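Local coordinates for serine-pyruvate aminotransferase (AgxT) (Sulfolobus solfataricus, PDB 3ZRP), which transfers, with pyridoxal 5'-phosphate as cofactor, the amino group of serine to pyruvate, and probably acts on alanine and glyoxylate as well, at residues Phe28-Val34 against Ala238-Pro244; Leu37-Lys42 against Val229-Glu234; Val17-Glu23 against Leu250-Ala255. All coordinates share one frame; numbering follows the deposited sequence.

Contact 1: Phe28-Val34 against Ala238-Pro244; sequences FTSKEFV and AAYFATP. With PLP (pyridoxal-5'-phosphate), chain D.
The loop F28-S30, which leads into the helix starting at K31, lies against the irregular segment A238-P244; T29 and A238 come nearest, their CA atoms 5.1 Å apart. No direct hydrogen bond joins the two backbones. A water lies within hydrogen-bonding distance of both F28 O and A239 O, and it also sits in plane at the edge of the F33 ring. A238 turns its CB onto the backbone of T29, while CG2 of V34 packs on A238 CA. F28 carries the largest share of the contact. Its CG stands between the backbone N and the carbonyl carbon (chi1 63°), which sends the ring toward Y240: F28 CE2 lies 3.5 Å from Y240 CD1, and that atom covers one face of the phenyl ring. The two ring planes are inclined at 39°. At the base of the same side chain, F28 CB meets P244 CD at 3.9 Å, and P244 CG touches F33 CZ at 3.6 Å, with V246 and I249 of helix 246-262 also packing on F33. Beyond F28, Y240 and T243 close on the phosphate of PLP. Y240 OH donates to O1P at 2.7 Å, the oxygen lying near the plane of the tyrosine ring, at its edge. T243 gives the same oxygen its OG1, at 2.7 Å, and its backbone N, at 2.9 Å. With chi1 of T243 at -56°, its OG1 stays beside its own backbone N, and both can grip that oxygen. The cofactor is also hydrogen-bonded to G63, T64, T138, S166 and Q188 of the second subunit. The arrangement is a phosphate-binding loop completing a PLP site across the dimer interface, as is characteristic of class-V, fold-type I aminotransferases.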
loop_
_atom_site.group_PDB
_atom_site.type_symbol
_atom_site.label_atom_id
_atom_site.label_comp_id
_atom_site.label_asym_id
_atom_site.label_seq_id
_atom_site.Cartn_x
_atom_site.Cartn_y
_atom_site.Cartn_z
ATOM N N PHE A 28 -1.998 11.981 8.042
ATOM C CA PHE A 28 -0.713 11.496 8.563
ATOM C C PHE A 28 -0.012 12.430 9.582
ATOM O O PHE A 28 0.922 12.004 10.272
ATOM C CB PHE A 28 0.242 11.146 7.413
ATOM C CG PHE A 28 0.601 12.319 6.558
ATOM C CD1 PHE A 28 -0.197 12.674 5.469
ATOM C CD2 PHE A 28 1.724 13.083 6.848
ATOM C CE1 PHE A 28 0.135 13.767 4.675
ATOM C CE2 PHE A 28 2.059 14.186 6.057
ATOM C CZ PHE A 28 1.264 14.527 4.977
ATOM N N THR A 29 -0.455 13.687 9.667
ATOM C CA THR A 29 0.086 14.645 10.641
ATOM C C THR A 29 -0.708 14.702 11.954
ATOM O O THR A 29 -0.192 15.177 12.969
ATOM C CB THR A 29 0.149 16.078 10.070
ATOM O OG1 THR A 29 -1.159 16.491 9.665
ATOM C CG2 THR A 29 1.068 16.152 8.867
ATOM N N SER A 30 -1.955 14.213 11.914
ATOM C CA SER A 30 -2.875 14.237 13.061
ATOM C C SER A 30 -2.349 13.429 14.236
ATOM O O SER A 30 -1.782 12.356 14.053
ATOM C CB SER A 30 -4.247 13.698 12.657
ATOM O OG SER A 30 -4.729 14.350 11.502
ATOM N N LYS A 31 -2.551 13.934 15.449
ATOM C CA LYS A 31 -2.084 13.202 16.626
ATOM C C LYS A 31 -2.743 11.819 16.782
ATOM O O LYS A 31 -2.109 10.887 17.284
ATOM C CB LYS A 31 -2.178 14.044 17.910
ATOM C CG LYS A 31 -3.567 14.189 18.538
ATOM C CD LYS A 31 -3.418 14.824 19.943
ATOM C CE LYS A 31 -4.563 14.469 20.870
ATOM N NZ LYS A 31 -5.839 15.028 20.366
ATOM N N GLU A 32 -3.983 11.671 16.311
ATOM C CA GLU A 32 -4.668 10.367 16.339
ATOM C C GLU A 32 -3.898 9.338 15.508
ATOM O O GLU A 32 -3.767 8.173 15.899
ATOM C CB GLU A 32 -6.104 10.476 15.821
ATOM C CG GLU A 32 -6.997 11.433 16.619
ATOM C CD GLU A 32 -6.977 12.854 16.062
ATOM O OE1 GLU A 32 -5.883 13.453 15.924
ATOM O OE2 GLU A 32 -8.069 13.373 15.760
ATOM N N PHE A 33 -3.391 9.766 14.359
ATOM C CA PHE A 33 -2.625 8.853 13.520
ATOM C C PHE A 33 -1.292 8.518 14.159
ATOM O O PHE A 33 -0.927 7.341 14.278
ATOM C CB PHE A 33 -2.416 9.413 12.119
ATOM C CG PHE A 33 -1.447 8.612 11.320
ATOM C CD1 PHE A 33 -1.845 7.403 10.763
ATOM C CD2 PHE A 33 -0.125 9.016 11.187
ATOM C CE1 PHE A 33 -0.952 6.622 10.032
ATOM C CE2 PHE A 33 0.783 8.236 10.477
ATOM C CZ PHE A 33 0.350 7.029 9.883
ATOM N N VAL A 34 -0.560 9.546 14.578
ATOM C CA VAL A 34 0.760 9.336 15.180
ATOM C C VAL A 34 0.651 8.364 16.359
ATOM O O VAL A 34 1.460 7.445 16.480
ATOM C CB VAL A 34 1.424 10.693 15.590
ATOM C CG1 VAL A 34 2.615 10.466 16.478
ATOM C CG2 VAL A 34 1.824 11.502 14.333
ATOM N N ALA A 238 5.059 13.946 14.044
ATOM C CA ALA A 238 4.657 13.653 12.668
ATOM C C ALA A 238 5.856 13.835 11.746
ATOM O O ALA A 238 6.712 14.705 11.981
ATOM C CB ALA A 238 3.510 14.559 12.235
ATOM N N ALA A 239 5.931 13.004 10.712
ATOM C CA ALA A 239 6.956 13.129 9.672
ATOM C C ALA A 239 6.341 12.705 8.341
ATOM O O ALA A 239 5.318 12.014 8.325
ATOM C CB ALA A 239 8.150 12.274 10.000
ATOM N N TYR A 240 6.952 13.109 7.232
ATOM C CA TYR A 240 6.414 12.714 5.917
ATOM C C TYR A 240 7.494 12.115 5.028
ATOM O O TYR A 240 8.517 12.760 4.746
ATOM C CB TYR A 240 5.767 13.904 5.231
ATOM C CG TYR A 240 5.304 13.563 3.817
ATOM C CD1 TYR A 240 4.186 12.766 3.607
ATOM C CD2 TYR A 240 6.039 13.991 2.715
ATOM C CE1 TYR A 240 3.778 12.434 2.305
ATOM C CE2 TYR A 240 5.646 13.681 1.427
ATOM C CZ TYR A 240 4.521 12.898 1.235
ATOM O OH TYR A 240 4.161 12.558 -0.055
ATOM N N PHE A 241 7.283 10.875 4.589
ATOM C CA PHE A 241 8.095 10.373 3.499
ATOM C C PHE A 241 7.147 10.243 2.313
ATOM O O PHE A 241 7.305 10.921 1.298
ATOM C CB PHE A 241 8.723 9.005 3.801
ATOM C CG PHE A 241 9.222 8.301 2.545
ATOM C CD1 PHE A 241 10.078 8.968 1.647
ATOM C CD2 PHE A 241 8.784 7.014 2.224
ATOM C CE1 PHE A 241 10.523 8.341 0.465
ATOM C CE2 PHE A 241 9.229 6.381 1.037
ATOM C CZ PHE A 241 10.076 7.046 0.162
ATOM N N ALA A 242 6.173 9.353 2.468
ATOM C CA ALA A 242 5.125 9.186 1.457
ATOM C C ALA A 242 3.840 8.904 2.227
ATOM O O ALA A 242 3.889 8.404 3.349
ATOM C CB ALA A 242 5.474 8.022 0.558
ATOM N N THR A 243 2.682 9.185 1.627
ATOM C CA THR A 243 1.437 9.025 2.378
ATOM C C THR A 243 1.213 7.535 2.707
ATOM O O THR A 243 1.177 6.708 1.802
ATOM C CB THR A 243 0.224 9.589 1.614
ATOM O OG1 THR A 243 0.468 10.969 1.297
ATOM C CG2 THR A 243 -1.028 9.482 2.485
ATOM N N PRO A 244 1.098 7.191 4.007
ATOM C CA PRO A 244 0.803 5.817 4.410
ATOM C C PRO A 244 -0.710 5.522 4.398
ATOM O O PRO A 244 -1.533 6.478 4.343
ATOM C CB PRO A 244 1.324 5.769 5.880
ATOM C CG PRO A 244 1.049 7.141 6.355
ATOM C CD PRO A 244 1.296 8.068 5.191
HETATM N N1 PLP D . 2.965 14.139 -6.310
HETATM C C2 PLP D . 2.230 15.200 -5.840
HETATM C C2A PLP D . 1.971 16.359 -6.774
HETATM C C3 PLP D . 1.723 15.192 -4.526
HETATM O O3 PLP D . 1.039 16.153 -4.114
HETATM C C4 PLP D . 1.957 14.091 -3.683
HETATM C C4A PLP D . 1.357 14.107 -2.268
HETATM C C5 PLP D . 2.725 13.029 -4.194
HETATM C C6 PLP D . 3.215 13.041 -5.505
HETATM C C5A PLP D . 3.046 11.808 -3.388
HETATM O O4P PLP D . 1.908 10.955 -3.141
HETATM P P PLP D . 1.920 9.929 -1.930
HETATM O O1P PLP D . 2.249 10.747 -0.723
HETATM O O2P PLP D . 0.552 9.371 -1.985
HETATM O O3P PLP D . 3.036 8.992 -2.220
HETATM O O HOH W 1 3.423 10.424 10.458
#

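Contact 2: Leu37-Lys42 against Val229-Glu234; sequences LAYSLK and VMRGAE
L37 and L41, one helical turn apart, supply the apolar part of the crossing of helix 31-48 with helix 223-234 by closing around M230 and A233. The segment axes approach to 8.8 Å and cross at -103°, nearly perpendicular. With CG anti to the backbone N (chi1 -180°), L37 reaches across the A233 methyl: its CD2 lies 3.7 Å from A233 CB and also touches V229 CG1, while its CD1 faces the sulfur of M230. L41 uses both branches; CD2 meets M230 SD at 3.8 Å, and CD1 rests against M230 O at 3.6 Å and the CG of E234. L41 also packs on P56 and I58 of strand 55-60, an outermost strand of the chain's seven-stranded sheet. The small A38 permits close backbone approach, its CB 3.5 Å from A233 O and its CA 5.0 Å from that of E234.

The polar contacts lie toward the more exposed side. K42 stretches out and bends at its last torsion, bringing NZ to E234 OE2 at 3.4 Å, a long salt bridge whose hydrogen bond is weak. A water accepts from K42 NZ at 2.8 Å and donates to E234 O, a second path between the helices. E234 OE1 is salt-bridged to R45 of helix 31-48. The chemistry thus implies a crossing held chiefly by apolar fit, with E234 tying its helix to two basic residues of the other.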
loop_
_atom_site.group_PDB
_atom_site.type_symbol
_atom_site.label_atom_id
_atom_site.label_comp_id
_atom_site.label_asym_id
_atom_site.label_seq_id
_atom_site.Cartn_x
_atom_site.Cartn_y
_atom_site.Cartn_z
ATOM N N LEU A 37 0.012 4.810 15.071
ATOM C CA LEU A 37 1.255 4.292 14.515
ATOM C C LEU A 37 2.207 3.864 15.621
ATOM O O LEU A 37 2.738 2.764 15.574
ATOM C CB LEU A 37 1.921 5.312 13.586
ATOM C CG LEU A 37 3.248 4.878 12.919
ATOM C CD1 LEU A 37 3.156 3.509 12.259
ATOM C CD2 LEU A 37 3.732 5.907 11.881
ATOM N N ALA A 38 2.413 4.726 16.618
ATOM C CA ALA A 38 3.271 4.392 17.762
ATOM C C ALA A 38 2.792 3.131 18.485
ATOM O O ALA A 38 3.595 2.257 18.857
ATOM C CB ALA A 38 3.348 5.576 18.752
ATOM N N TYR A 39 1.486 3.049 18.688
ATOM C CA TYR A 39 0.897 1.901 19.348
ATOM C C TYR A 39 1.092 0.601 18.549
ATOM O O TYR A 39 1.377 -0.461 19.118
ATOM C CB TYR A 39 -0.578 2.158 19.662
ATOM C CG TYR A 39 -1.193 1.054 20.478
ATOM C CD1 TYR A 39 -1.148 1.092 21.887
ATOM C CD2 TYR A 39 -1.779 -0.050 19.862
ATOM C CE1 TYR A 39 -1.715 0.061 22.652
ATOM C CE2 TYR A 39 -2.339 -1.076 20.612
ATOM C CZ TYR A 39 -2.297 -1.017 22.008
ATOM O OH TYR A 39 -2.845 -2.043 22.740
ATOM N N SER A 40 0.919 0.674 17.230
ATOM C CA SER A 40 1.132 -0.502 16.384
ATOM C C SER A 40 2.589 -0.942 16.385
ATOM O O SER A 40 2.883 -2.144 16.425
ATOM C CB SER A 40 0.620 -0.233 14.951
ATOM O OG SER A 40 -0.757 0.040 14.993
ATOM N N LEU A 41 3.500 0.032 16.348
ATOM C CA LEU A 41 4.911 -0.258 16.425
ATOM C C LEU A 41 5.245 -1.047 17.705
ATOM O O LEU A 41 5.969 -2.051 17.644
ATOM C CB LEU A 41 5.745 1.025 16.295
ATOM C CG LEU A 41 5.668 1.724 14.930
ATOM C CD1 LEU A 41 6.366 3.038 14.976
ATOM C CD2 LEU A 41 6.266 0.848 13.807
ATOM N N LYS A 42 4.690 -0.622 18.845
ATOM C CA LYS A 42 4.892 -1.359 20.110
ATOM C C LYS A 42 4.274 -2.749 20.074
ATOM O O LYS A 42 4.868 -3.712 20.572
ATOM C CB LYS A 42 4.343 -0.575 21.316
ATOM C CG LYS A 42 5.096 0.690 21.560
ATOM C CD LYS A 42 4.537 1.460 22.734
ATOM C CE LYS A 42 4.860 2.947 22.602
ATOM N NZ LYS A 42 6.322 3.227 22.634
ATOM N N VAL A 229 9.922 8.296 9.792
ATOM C CA VAL A 229 8.501 8.283 10.146
ATOM C C VAL A 229 8.236 7.416 11.377
ATOM O O VAL A 229 7.453 7.815 12.251
ATOM C CB VAL A 229 7.579 7.865 8.939
ATOM C CG1 VAL A 229 6.100 7.978 9.312
ATOM C CG2 VAL A 229 7.875 8.731 7.727
ATOM N N MET A 230 8.914 6.269 11.471
ATOM C CA MET A 230 8.722 5.312 12.585
ATOM C C MET A 230 9.316 5.811 13.900
ATOM O O MET A 230 8.644 5.772 14.942
ATOM C CB MET A 230 9.294 3.924 12.246
ATOM C CG MET A 230 8.779 3.357 10.896
ATOM S SD MET A 230 6.982 3.145 10.834
ATOM C CE MET A 230 6.603 3.935 9.260
ATOM N N ARG A 231 10.569 6.256 13.834
ATOM C CA ARG A 231 11.231 6.907 14.970
ATOM C C ARG A 231 10.448 8.128 15.425
ATOM O O ARG A 231 10.193 8.308 16.630
ATOM C CB ARG A 231 12.664 7.282 14.595
ATOM C CG ARG A 231 13.624 6.110 14.670
ATOM C CD ARG A 231 14.899 6.400 13.918
ATOM N NE ARG A 231 15.906 5.379 14.187
ATOM C CZ ARG A 231 17.035 5.236 13.507
ATOM N NH1 ARG A 231 17.315 6.045 12.491
ATOM N NH2 ARG A 231 17.875 4.265 13.835
ATOM N N GLY A 232 10.049 8.967 14.472
ATOM C CA GLY A 232 9.194 10.111 14.760
ATOM C C GLY A 232 7.975 9.722 15.578
ATOM O O GLY A 232 7.779 10.254 16.673
ATOM N N ALA A 233 7.170 8.788 15.061
ATOM C CA ALA A 233 5.926 8.347 15.719
ATOM C C ALA A 233 6.124 7.998 17.191
ATOM O O ALA A 233 5.298 8.368 18.042
ATOM C CB ALA A 233 5.314 7.159 14.988
ATOM N N GLU A 234 7.206 7.290 17.493
ATOM C CA GLU A 234 7.451 6.846 18.863
ATOM C C GLU A 234 7.890 7.986 19.772
ATOM O O GLU A 234 7.915 7.815 20.986
ATOM C CB GLU A 234 8.433 5.673 18.915
ATOM C CG GLU A 234 7.758 4.336 18.615
ATOM C CD GLU A 234 8.579 3.125 19.010
ATOM O OE1 GLU A 234 9.630 2.860 18.399
ATOM O OE2 GLU A 234 8.147 2.417 19.937
HETATM O O HOH W 2 5.535 5.883 22.149
#

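Contact 3: Val17-Glu23 against Leu250-Ala255; sequences VLVAGLE and LQLAEA
Q251 makes the single hydrogen bond across this contact, its NE2 donating to L18 O at 3.3 Å with an N-H...O angle of 154°. The donor comes in well to the side of the carbonyl, at a C=O...N angle of 108° and tilted somewhat from its plane. L18 O also takes the backbone N-H of G21, so two donors hold it near the type I turn A20-E23. Helix 15-20 is thus laid on helix 246-262, with L18 also packing on N24 of the second subunit. The CG of Q251, anti to its carbonyl carbon (chi1 -67°), lies 3.2 Å from V17 O and 3.6 Å from G21 N. The amide of Q251 lies directly against G21, its CD 4.0 Å from G21 CA.

Van der Waals contacts fill the rest of the interface. V17 rests on helix 246-262, CG1 against the carbonyl oxygen of Q251 at 3.4 Å and CG2 in apolar contact with A255. A20 points its methyl at E254 CB, 3.7 Å away, and L250 packs CB on the carbonyl oxygen of A20 and CD1 on E23 CB at 3.8 Å.

Charged groups lie along one border. E254 gives only its aliphatic part to V17 and A20, its carboxylate being salt-bridged to R257. E23 is a calcium ligand in a crystal structure of this protein, as is D16, whose side chain is near that of E254; no calcium is bound to this chain here. The chemistry implies that one glutamine is hydrogen-bonded to a backbone carbonyl beside the turn, while small and apolar residues pack closely beside an edge that carries E23 and E254.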
loop_
_atom_site.group_PDB
_atom_site.type_symbol
_atom_site.label_atom_id
_atom_site.label_comp_id
_atom_site.label_asym_id
_atom_site.label_seq_id
_atom_site.Cartn_x
_atom_site.Cartn_y
_atom_site.Cartn_z
ATOM N N VAL A 17 -12.456 -3.844 14.808
ATOM C CA VAL A 17 -11.278 -3.494 14.013
ATOM C C VAL A 17 -11.713 -2.631 12.842
ATOM O O VAL A 17 -11.160 -1.545 12.649
ATOM C CB VAL A 17 -10.467 -4.742 13.542
ATOM C CG1 VAL A 17 -9.264 -4.332 12.683
ATOM C CG2 VAL A 17 -9.994 -5.562 14.739
ATOM N N LEU A 18 -12.715 -3.088 12.089
ATOM C CA LEU A 18 -13.203 -2.324 10.924
ATOM C C LEU A 18 -13.738 -0.946 11.295
ATOM O O LEU A 18 -13.492 0.030 10.579
ATOM C CB LEU A 18 -14.281 -3.089 10.167
ATOM C CG LEU A 18 -13.869 -4.331 9.393
ATOM C CD1 LEU A 18 -15.142 -5.036 8.957
ATOM C CD2 LEU A 18 -12.963 -3.984 8.199
ATOM N N VAL A 19 -14.469 -0.881 12.412
ATOM C CA VAL A 19 -15.091 0.354 12.879
ATOM C C VAL A 19 -14.038 1.394 13.244
ATOM O O VAL A 19 -14.252 2.595 13.035
ATOM C CB VAL A 19 -16.070 0.103 14.079
ATOM C CG1 VAL A 19 -16.401 1.402 14.794
ATOM C CG2 VAL A 19 -17.356 -0.536 13.585
ATOM N N ALA A 20 -12.902 0.931 13.772
ATOM C CA ALA A 20 -11.758 1.804 14.091
ATOM C C ALA A 20 -11.311 2.652 12.891
ATOM O O ALA A 20 -10.748 3.737 13.060
ATOM C CB ALA A 20 -10.587 0.979 14.630
ATOM N N GLY A 21 -11.574 2.151 11.686
ATOM C CA GLY A 21 -11.227 2.872 10.456
ATOM C C GLY A 21 -12.236 3.925 10.025
ATOM O O GLY A 21 -12.079 4.542 8.968
ATOM N N LEU A 22 -13.280 4.133 10.829
ATOM C CA LEU A 22 -14.286 5.156 10.499
ATOM C C LEU A 22 -13.929 6.558 10.997
ATOM O O LEU A 22 -14.616 7.519 10.655
ATOM C CB LEU A 22 -15.683 4.765 10.993
ATOM C CG LEU A 22 -16.470 3.655 10.307
ATOM C CD1 LEU A 22 -17.865 3.588 10.923
ATOM C CD2 LEU A 22 -16.567 3.845 8.795
ATOM N N GLU A 23 -12.862 6.665 11.790
ATOM C CA GLU A 23 -12.385 7.954 12.296
ATOM C C GLU A 23 -12.135 8.947 11.159
ATOM O O GLU A 23 -11.318 8.696 10.268
ATOM C CB GLU A 23 -11.112 7.783 13.138
ATOM C CG GLU A 23 -11.314 7.825 14.660
ATOM C CD GLU A 23 -10.054 8.244 15.405
ATOM O OE1 GLU A 23 -9.022 7.552 15.273
ATOM O OE2 GLU A 23 -10.090 9.270 16.121
ATOM N N LEU A 250 -4.977 2.796 11.599
ATOM C CA LEU A 250 -5.928 2.943 12.724
ATOM C C LEU A 250 -6.553 1.582 13.062
ATOM O O LEU A 250 -6.647 1.196 14.240
ATOM C CB LEU A 250 -7.045 3.942 12.362
ATOM C CG LEU A 250 -6.670 5.418 12.097
ATOM C CD1 LEU A 250 -7.916 6.249 11.738
ATOM C CD2 LEU A 250 -5.945 5.999 13.275
ATOM N N GLN A 251 -6.995 0.867 12.018
ATOM C CA GLN A 251 -7.542 -0.479 12.190
ATOM C C GLN A 251 -6.502 -1.418 12.828
ATOM O O GLN A 251 -6.825 -2.172 13.760
ATOM C CB GLN A 251 -8.081 -1.031 10.852
ATOM C CG GLN A 251 -9.310 -0.262 10.356
ATOM C CD GLN A 251 -9.670 -0.503 8.889
ATOM O OE1 GLN A 251 -8.817 -0.452 8.010
ATOM N NE2 GLN A 251 -10.951 -0.724 8.624
ATOM N N LEU A 252 -5.262 -1.359 12.337
ATOM C CA LEU A 252 -4.155 -2.163 12.886
ATOM C C LEU A 252 -3.935 -1.910 14.398
ATOM O O LEU A 252 -3.686 -2.854 15.152
ATOM C CB LEU A 252 -2.828 -1.958 12.096
ATOM C CG LEU A 252 -1.615 -2.798 12.579
ATOM C CD1 LEU A 252 -1.863 -4.328 12.450
ATOM C CD2 LEU A 252 -0.299 -2.421 11.878
ATOM N N ALA A 253 -4.009 -0.654 14.835
ATOM C CA ALA A 253 -3.775 -0.348 16.271
ATOM C C ALA A 253 -4.835 -1.005 17.172
ATOM O O ALA A 253 -4.540 -1.484 18.294
ATOM C CB ALA A 253 -3.734 1.165 16.497
ATOM N N GLU A 254 -6.061 -1.025 16.663
ATOM C CA GLU A 254 -7.173 -1.666 17.324
ATOM C C GLU A 254 -7.014 -3.188 17.328
ATOM O O GLU A 254 -7.315 -3.826 18.332
ATOM C CB GLU A 254 -8.494 -1.259 16.658
ATOM C CG GLU A 254 -9.772 -1.869 17.285
ATOM C CD GLU A 254 -10.027 -1.451 18.757
ATOM O OE1 GLU A 254 -9.310 -0.581 19.305
ATOM O OE2 GLU A 254 -10.969 -2.004 19.362
ATOM N N ALA A 255 -6.566 -3.781 16.212
ATOM C CA ALA A 255 -6.239 -5.217 16.231
ATOM C C ALA A 255 -5.205 -5.507 17.323
ATOM O O ALA A 255 -5.367 -6.455 18.109
ATOM C CB ALA A 255 -5.741 -5.702 14.861
#

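Helix 31-48 joins contacts 1 and 2, whose centres are 10 Å apart; contact 3 lies 16 Å from each. Along the chain, 17-23, 28-34 and 37-42 follow one another, then 229-234, 238-244 and 250-255 return in reverse order, so contact 2 nests inside contact 1 and contact 1 inside contact 3. The N-terminal part is thereby laid against the run from helix 223-234 to helix 246-262. V34 packs on A233 between contacts 1 and 2, E32 on E23 between 1 and 3, and S40 on A253 between 2 and 3. The phosphate-binding loop of contact 1 is thus flanked by packed helices, and contacts 1 and 3 also touch the second subunit.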